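Transferrin (PDB 6WB6) binds and transports a single ferric ion per molecule, held together with a carbonate anion, as a secreted iron carrier of an insect. Local coordinates at residues E205-C210 / E217-K222; L211-G216 / R227-L232. All coordinates share one frame; numbering follows the deposited sequence.

Contact 1 of 2, residues E205-C210 / E217-K222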
ATOM      1  N   GLU A 205       6.259 -23.716   8.279  1.00 15.14           N
ATOM      2  CA  GLU A 205       6.799 -24.693   9.213  1.00 24.55           C
ATOM      3  C   GLU A 205       6.282 -24.468  10.622  1.00 21.09           C
ATOM      4  O   GLU A 205       5.951 -25.426  11.308  1.00 13.59           O
ATOM      5  CB  GLU A 205       8.324 -24.637   9.230  1.00 24.12           C
ATOM      6  CG  GLU A 205       8.949 -25.874   9.815  1.00 35.66           C
ATOM      7  CD  GLU A 205      10.453 -25.869   9.674  1.00 46.23           C
ATOM      8  OE1 GLU A 205      10.974 -25.072   8.853  1.00 39.94           O
ATOM      9  OE2 GLU A 205      11.106 -26.663  10.384  1.00 57.28           O
ATOM     10  N   GLY A 206       6.205 -23.205  11.059  1.00 21.79           N
ATOM     11  CA  GLY A 206       5.704 -22.910  12.387  1.00 18.48           C
ATOM     12  C   GLY A 206       4.279 -23.373  12.602  1.00 16.32           C
ATOM     13  O   GLY A 206       3.902 -23.747  13.711  1.00 18.70           O
ATOM     14  N   ALA A 207       3.465 -23.371  11.553  1.00 15.32           N
ATOM     15  CA  ALA A 207       2.122 -23.904  11.709  1.00 15.25           C
ATOM     16  C   ALA A 207       2.158 -25.379  12.070  1.00 15.01           C
ATOM     17  O   ALA A 207       1.349 -25.842  12.868  1.00 19.06           O
ATOM     18  CB  ALA A 207       1.321 -23.697  10.432  1.00 21.90           C
ATOM     19  N   LEU A 208       3.070 -26.146  11.477  1.00 16.49           N
ATOM     20  CA  LEU A 208       3.153 -27.546  11.861  1.00 13.78           C
ATOM     21  C   LEU A 208       3.728 -27.683  13.269  1.00 12.15           C
ATOM     22  O   LEU A 208       3.322 -28.574  14.012  1.00 18.05           O
ATOM     23  CB  LEU A 208       3.977 -28.338  10.832  1.00 24.85           C
ATOM     24  CG  LEU A 208       3.323 -28.325   9.428  1.00 17.85           C
ATOM     25  CD1 LEU A 208       4.294 -28.475   8.301  1.00 21.22           C
ATOM     26  CD2 LEU A 208       2.269 -29.413   9.362  1.00 15.49           C
ATOM     27  N   ARG A 209       4.642 -26.800  13.666  1.00 21.62           N
ATOM     28  CA  ARG A 209       5.100 -26.802  15.060  1.00 20.22           C
ATOM     29  C   ARG A 209       3.978 -26.414  16.008  1.00 19.49           C
ATOM     30  O   ARG A 209       3.865 -26.959  17.112  1.00 13.99           O
ATOM     31  CB  ARG A 209       6.280 -25.849  15.234  1.00 21.28           C
ATOM     32  CG  ARG A 209       7.511 -26.304  14.481  1.00 26.03           C
ATOM     33  CD  ARG A 209       8.712 -25.483  14.845  1.00 27.18           C
ATOM     34  NE  ARG A 209       8.583 -24.137  14.316  1.00 37.28           N
ATOM     35  CZ  ARG A 209       9.188 -23.686  13.220  1.00 33.69           C
ATOM     36  NH1 ARG A 209      10.006 -24.466  12.516  1.00 39.48           N
ATOM     37  NH2 ARG A 209       8.979 -22.434  12.830  1.00 29.93           N
ATOM     38  N   CYS A 210       3.168 -25.431  15.614  1.00 19.19           N
ATOM     39  CA  CYS A 210       1.978 -25.127  16.389  1.00 24.69           C
ATOM     40  C   CYS A 210       1.138 -26.382  16.566  1.00 18.60           C
ATOM     41  O   CYS A 210       0.671 -26.684  17.667  1.00 23.20           O
ATOM     42  CB  CYS A 210       1.187 -24.014  15.692  1.00 22.88           C
ATOM     43  SG  CYS A 210      -0.482 -23.732  16.301  1.00 25.20           S
ATOM     44  N   GLU A 217      -4.809 -28.163  16.769  1.00 13.57           N
ATOM     45  CA  GLU A 217      -5.590 -29.294  16.298  1.00 19.90           C
ATOM     46  C   GLU A 217      -5.770 -29.338  14.794  1.00 19.36           C
ATOM     47  O   GLU A 217      -6.200 -30.373  14.271  1.00 12.87           O
ATOM     48  CB  GLU A 217      -6.967 -29.302  16.971  1.00 23.99           C
ATOM     49  CG  GLU A 217      -6.952 -29.831  18.398  1.00 19.52           C
ATOM     50  CD  GLU A 217      -8.132 -29.312  19.195  1.00 27.21           C
ATOM     51  OE1 GLU A 217      -8.443 -28.108  19.020  1.00 19.55           O
ATOM     52  OE2 GLU A 217      -8.745 -30.095  19.973  1.00 23.47           O
ATOM     53  N   VAL A 218      -5.465 -28.254  14.092  1.00 17.00           N
ATOM     54  CA  VAL A 218      -5.452 -28.237  12.639  1.00 15.64           C
ATOM     55  C   VAL A 218      -4.415 -27.218  12.207  1.00 10.49           C
ATOM     56  O   VAL A 218      -4.249 -26.187  12.852  1.00 18.70           O
ATOM     57  CB  VAL A 218      -6.858 -27.914  12.078  1.00 18.13           C
ATOM     58  CG1 VAL A 218      -7.324 -26.555  12.567  1.00 19.20           C
ATOM     59  CG2 VAL A 218      -6.848 -27.960  10.574  1.00 20.94           C
ATOM     60  N   ALA A 219      -3.698 -27.521  11.129  1.00 15.72           N
ATOM     61  CA  ALA A 219      -2.678 -26.634  10.580  1.00 13.05           C
ATOM     62  C   ALA A 219      -3.018 -26.429   9.118  1.00 15.73           C
ATOM     63  O   ALA A 219      -3.361 -27.389   8.427  1.00 15.25           O
ATOM     64  CB  ALA A 219      -1.266 -27.216  10.713  1.00 20.04           C
ATOM     65  N   PHE A 220      -3.015 -25.181   8.680  1.00 13.77           N
ATOM     66  CA  PHE A 220      -3.170 -24.844   7.274  1.00 16.28           C
ATOM     67  C   PHE A 220      -1.797 -24.463   6.720  1.00 16.10           C
ATOM     68  O   PHE A 220      -1.223 -23.445   7.115  1.00 18.87           O
ATOM     69  CB  PHE A 220      -4.184 -23.711   7.109  1.00 16.21           C
ATOM     70  CG  PHE A 220      -5.550 -24.045   7.671  1.00 17.22           C
ATOM     71  CD1 PHE A 220      -6.411 -24.865   6.976  1.00 15.70           C
ATOM     72  CD2 PHE A 220      -5.954 -23.559   8.897  1.00 20.59           C
ATOM     73  CE1 PHE A 220      -7.664 -25.172   7.484  1.00 20.58           C
ATOM     74  CE2 PHE A 220      -7.216 -23.874   9.413  1.00 18.09           C
ATOM     75  CZ  PHE A 220      -8.060 -24.686   8.704  1.00 19.80           C
ATOM     76  N   THR A 221      -1.270 -25.277   5.815  1.00 17.80           N
ATOM     77  CA  THR A 221       0.048 -25.007   5.294  1.00 12.38           C
ATOM     78  C   THR A 221       0.133 -25.588   3.878  1.00 17.85           C
ATOM     79  O   THR A 221      -0.887 -25.759   3.195  1.00 14.66           O
ATOM     80  CB  THR A 221       1.075 -25.541   6.302  1.00 18.37           C
ATOM     81  OG1 THR A 221       2.383 -25.254   5.849  1.00 18.86           O
ATOM     82  CG2 THR A 221       0.887 -27.065   6.531  1.00 21.51           C
ATOM     83  N   LYS A 222       1.347 -25.847   3.411  1.00 14.15           N
ATOM     84  CA  LYS A 222       1.537 -26.388   2.070  1.00 15.49           C
ATOM     85  C   LYS A 222       2.367 -27.660   2.147  1.00 15.24           C
ATOM     86  O   LYS A 222       3.043 -27.935   3.136  1.00 18.54           O
ATOM     87  CB  LYS A 222       2.186 -25.388   1.104  1.00 14.93           C
ATOM     88  CG  LYS A 222       3.604 -24.980   1.412  1.00 16.46           C
ATOM     89  CD  LYS A 222       4.176 -24.087   0.319  1.00 16.39           C
ATOM     90  CE  LYS A 222       5.430 -23.386   0.796  1.00 18.39           C
ATOM     91  NZ  LYS A 222       5.809 -22.201  -0.054  1.00 19.62           N
TER
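Ala207 is the first residue of helix 203-213 in this segment to meet strand 218-222, and it does so with both backbone and side chain. Its carbonyl O lies 3.7 Å from Ala219 CB, while the two methyl groups face each other with CB to CB at 4.4 Å. The pairing of two alanines is consistent with the close approach of the segment axes, 7.6 Å, which run nearly antiparallel, at 169°. Ala207 CB also reaches the backbone carbonyl of Phe220. One residue on, Leu208 leaves the helix alongside the strand, but its isobutyl end comes nearer to it. Leu208 CD2 rests against Thr221 CG2 at 3.9 Å, with Ala219 CB as a second, looser neighbour, and the Leu208 and Thr221 side chains cross at about a right angle. A chi1 of -178° sets Thr221 OG1 opposite the backbone N and turns CG2 to the leucine; the hydroxyl is hydrogen-bonded to the carbonyl O of Tyr204, a ligand of the ferric ion. Further along the helix, Cys210 is joined by a disulfide to Cys114. The arrangement is that of a helix packed on the sheet of an alpha/beta lobe of the transferrin family, a short loop leading from helix to strand. Strand 218-222 lies between 90-97 (antiparallel) and 112-114 (parallel) in this mixed sheet; Leu208 also touches Val95 of the former and Thr226 of helix 223-229.

Contact 2 of 2, residues L211-G216 / R227-L232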
ATOM      1  N   LEU A 211       0.988 -27.157  15.503  1.00 19.98           N
ATOM      2  CA  LEU A 211       0.166 -28.367  15.553  1.00 18.72           C
ATOM      3  C   LEU A 211       0.853 -29.484  16.351  1.00 21.73           C
ATOM      4  O   LEU A 211       0.214 -30.161  17.170  1.00 21.78           O
ATOM      5  CB  LEU A 211      -0.139 -28.816  14.119  1.00 19.30           C
ATOM      6  CG  LEU A 211      -0.872 -30.158  13.899  1.00 13.91           C
ATOM      7  CD1 LEU A 211      -2.319 -30.034  14.254  1.00 18.71           C
ATOM      8  CD2 LEU A 211      -0.754 -30.661  12.473  1.00 15.74           C
ATOM      9  N   ALA A 212       2.148 -29.691  16.137  1.00 19.29           N
ATOM     10  CA  ALA A 212       2.819 -30.856  16.714  1.00 22.34           C
ATOM     11  C   ALA A 212       3.330 -30.603  18.125  1.00 22.26           C
ATOM     12  O   ALA A 212       3.465 -31.548  18.909  1.00 26.00           O
ATOM     13  CB  ALA A 212       3.997 -31.274  15.820  1.00 23.46           C
ATOM     14  N   HIS A 213       3.632 -29.344  18.451  1.00 22.44           N
ATOM     15  CA  HIS A 213       4.308 -28.968  19.673  1.00 21.84           C
ATOM     16  C   HIS A 213       3.527 -27.999  20.547  1.00 22.57           C
ATOM     17  O   HIS A 213       3.856 -27.877  21.735  1.00 22.82           O
ATOM     18  CB  HIS A 213       5.662 -28.325  19.342  1.00 19.74           C
ATOM     19  CG  HIS A 213       6.523 -29.172  18.456  1.00 25.80           C
ATOM     20  ND1 HIS A 213       7.500 -28.644  17.644  1.00 29.50           N
ATOM     21  CD2 HIS A 213       6.537 -30.511  18.239  1.00 27.26           C
ATOM     22  CE1 HIS A 213       8.090 -29.619  16.975  1.00 32.79           C
ATOM     23  NE2 HIS A 213       7.524 -30.761  17.317  1.00 31.21           N
ATOM     24  N   ASN A 214       2.526 -27.287  20.007  1.00 25.31           N
ATOM     25  CA  ASN A 214       1.711 -26.398  20.824  1.00 19.89           C
ATOM     26  C   ASN A 214       0.257 -26.841  20.841  1.00 25.08           C
ATOM     27  O   ASN A 214      -0.654 -26.025  21.005  1.00 20.97           O
ATOM     28  CB  ASN A 214       1.811 -24.948  20.360  1.00 25.48           C
ATOM     29  CG  ASN A 214       1.485 -23.967  21.474  1.00 24.62           C
ATOM     30  OD1 ASN A 214       1.700 -24.268  22.639  1.00 24.30           O
ATOM     31  ND2 ASN A 214       0.972 -22.787  21.117  1.00 27.76           N
ATOM     32  N   ASN A 215       0.024 -28.134  20.679  1.00 21.96           N
ATOM     33  CA  ASN A 215      -1.294 -28.702  20.940  1.00 16.84           C
ATOM     34  C   ASN A 215      -2.370 -28.038  20.076  1.00 18.20           C
ATOM     35  O   ASN A 215      -3.536 -28.012  20.443  1.00 16.16           O
ATOM     36  CB  ASN A 215      -1.642 -28.579  22.427  1.00 22.88           C
ATOM     37  CG  ASN A 215      -2.670 -29.583  22.874  1.00 22.78           C
ATOM     38  OD1 ASN A 215      -2.887 -30.607  22.224  1.00 27.18           O
ATOM     39  ND2 ASN A 215      -3.304 -29.309  24.012  1.00 34.59           N
ATOM     40  N   GLY A 216      -1.978 -27.498  18.928  1.00 22.23           N
ATOM     41  CA  GLY A 216      -2.946 -27.141  17.911  1.00 15.62           C
ATOM     42  C   GLY A 216      -3.637 -28.367  17.371  1.00 17.89           C
ATOM     43  O   GLY A 216      -3.141 -29.477  17.480  1.00 18.57           O
ATOM     44  N   ARG A 227       5.915 -32.167   3.992  1.00 21.38           N
ATOM     45  CA  ARG A 227       6.775 -33.301   3.717  1.00 23.59           C
ATOM     46  C   ARG A 227       8.142 -33.138   4.382  1.00 20.02           C
ATOM     47  O   ARG A 227       8.636 -34.065   5.020  1.00 24.44           O
ATOM     48  CB  ARG A 227       6.888 -33.470   2.209  1.00 18.56           C
ATOM     49  CG  ARG A 227       5.601 -33.940   1.626  1.00 23.37           C
ATOM     50  CD  ARG A 227       5.721 -34.300   0.158  1.00 27.87           C
ATOM     51  NE  ARG A 227       6.614 -35.427  -0.055  1.00 31.84           N
ATOM     52  CZ  ARG A 227       6.268 -36.694   0.105  1.00 26.13           C
ATOM     53  NH1 ARG A 227       5.037 -37.007   0.481  1.00 24.06           N
ATOM     54  NH2 ARG A 227       7.166 -37.644  -0.124  1.00 27.58           N
ATOM     55  N   LYS A 228       8.739 -31.954   4.299  1.00 21.50           N
ATOM     56  CA  LYS A 228      10.059 -31.775   4.892  1.00 28.11           C
ATOM     57  C   LYS A 228      10.010 -31.813   6.411  1.00 22.93           C
ATOM     58  O   LYS A 228      10.970 -32.254   7.050  1.00 18.85           O
ATOM     59  CB  LYS A 228      10.668 -30.459   4.437  1.00 23.68           C
ATOM     60  CG  LYS A 228      10.859 -30.402   2.971  1.00 25.63           C
ATOM     61  CD  LYS A 228      11.586 -29.148   2.551  1.00 16.29           C
ATOM     62  CE  LYS A 228      11.888 -29.243   1.097  1.00 23.03           C
ATOM     63  NZ  LYS A 228      12.320 -27.934   0.574  1.00 32.38           N
ATOM     64  N   PHE A 229       8.907 -31.357   6.996  1.00 20.47           N
ATOM     65  CA  PHE A 229       8.767 -31.405   8.443  1.00 25.53           C
ATOM     66  C   PHE A 229       8.952 -32.828   8.933  1.00 25.86           C
ATOM     67  O   PHE A 229       9.486 -33.044  10.014  1.00 18.69           O
ATOM     68  CB  PHE A 229       7.391 -30.856   8.849  1.00 23.20           C
ATOM     69  CG  PHE A 229       7.161 -30.762  10.350  1.00 21.18           C
ATOM     70  CD1 PHE A 229       7.728 -29.745  11.095  1.00 20.70           C
ATOM     71  CD2 PHE A 229       6.332 -31.659  10.987  1.00 21.04           C
ATOM     72  CE1 PHE A 229       7.488 -29.656  12.461  1.00 28.58           C
ATOM     73  CE2 PHE A 229       6.095 -31.584  12.343  1.00 22.12           C
ATOM     74  CZ  PHE A 229       6.672 -30.586  13.078  1.00 27.48           C
ATOM     75  N   PHE A 230       8.541 -33.802   8.127  1.00 27.47           N
ATOM     76  CA  PHE A 230       8.648 -35.210   8.460  1.00 28.44           C
ATOM     77  C   PHE A 230       9.813 -35.886   7.762  1.00 25.45           C
ATOM     78  O   PHE A 230       9.804 -37.107   7.599  1.00 30.75           O
ATOM     79  CB  PHE A 230       7.340 -35.903   8.113  1.00 25.77           C
ATOM     80  CG  PHE A 230       6.155 -35.354   8.869  1.00 30.19           C
ATOM     81  CD1 PHE A 230       6.054 -35.518  10.236  1.00 22.86           C
ATOM     82  CD2 PHE A 230       5.154 -34.664   8.214  1.00 21.64           C
ATOM     83  CE1 PHE A 230       4.976 -35.022  10.911  1.00 22.77           C
ATOM     84  CE2 PHE A 230       4.086 -34.172   8.886  1.00 22.47           C
ATOM     85  CZ  PHE A 230       3.991 -34.345  10.236  1.00 17.92           C
ATOM     86  N   GLY A 231      10.786 -35.108   7.301  1.00 31.84           N
ATOM     87  CA  GLY A 231      11.961 -35.673   6.657  1.00 32.65           C
ATOM     88  C   GLY A 231      11.678 -36.332   5.331  1.00 32.96           C
ATOM     89  O   GLY A 231      12.525 -37.075   4.813  1.00 23.96           O
ATOM     90  N   LEU A 232      10.516 -36.080   4.761  1.00 25.19           N
ATOM     91  CA  LEU A 232      10.166 -36.800   3.553  1.00 21.04           C
ATOM     92  C   LEU A 232      10.742 -36.114   2.324  1.00 32.34           C
ATOM     93  O   LEU A 232      10.989 -34.904   2.338  1.00 32.20           O
ATOM     94  CB  LEU A 232       8.660 -36.910   3.426  1.00 26.41           C
ATOM     95  CG  LEU A 232       8.051 -37.820   4.489  1.00 27.03           C
ATOM     96  CD1 LEU A 232       6.542 -37.688   4.466  1.00 25.08           C
ATOM     97  CD2 LEU A 232       8.443 -39.249   4.235  1.00 28.04           C
TER
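The ring of Phe229, near the end of helix 223-229, pushes its outer edge against Ala212 on helix 203-213. Phe229 CZ comes to 3.9 Å and Phe229 CE2 to 4.1 Å from Ala212 CB, and the methyl lies near the plane of the ring, so Ala212 meets the ring at its edge. The phenyl of Phe229 stretches out from its helix (chi1 -176°, CG trans to N) and makes this contact although the CA atoms of Ala212 and Phe229 are 10.2 Å apart. Leu208 and Arg209, a turn earlier on helix 203-213, also touch this buried ring, and Ala212 packs on Phe249 of strand 249-252 as well. Just beyond the phenylalanine, helix 223-229 ends in a Schellman motif: Leu232 N bonds to Arg227 O at 2.8 Å and Gly231 N to Lys228 O at 2.9 Å, with Gly231 as the C-prime residue at a phi of 67°. The chain therefore leaves the helix directly after the residue that makes the contact. The solvent side is looser. There the exposed His213 brings CE1 to 4.3 Å from Phe229 CZ, again near the plane of the phenyl, while CZ approaches the imidazole obliquely. The polar end of the histidine is engaged elsewhere, its NE2 hydrogen-bonded to OE2 of Glu244, a residue that Phe229 also touches.

Overall arrangement
Helix 203-213 supplies one side of both contacts, whose centres are about 7 Å apart: its earlier turns meet strand 218-222 in contact 1, and its last turn meets the end of helix 223-229 in contact 2. Since both first segments lie on one helix, and the strand and second helix follow in turn, the segments alternate along the chain. Leu211, in the first segment of contact 2, packs back on contact 1, its CD2 3.9 Å from Ala219 CB, and Cys210 O probably accepts a hydrogen bond from Gly216 N. The side chains of Thr221 and Phe229 are about 4 and 9 Å from that of the iron ligand Tyr204; the Thr221 side chain is about 8 Å from the ferric ion.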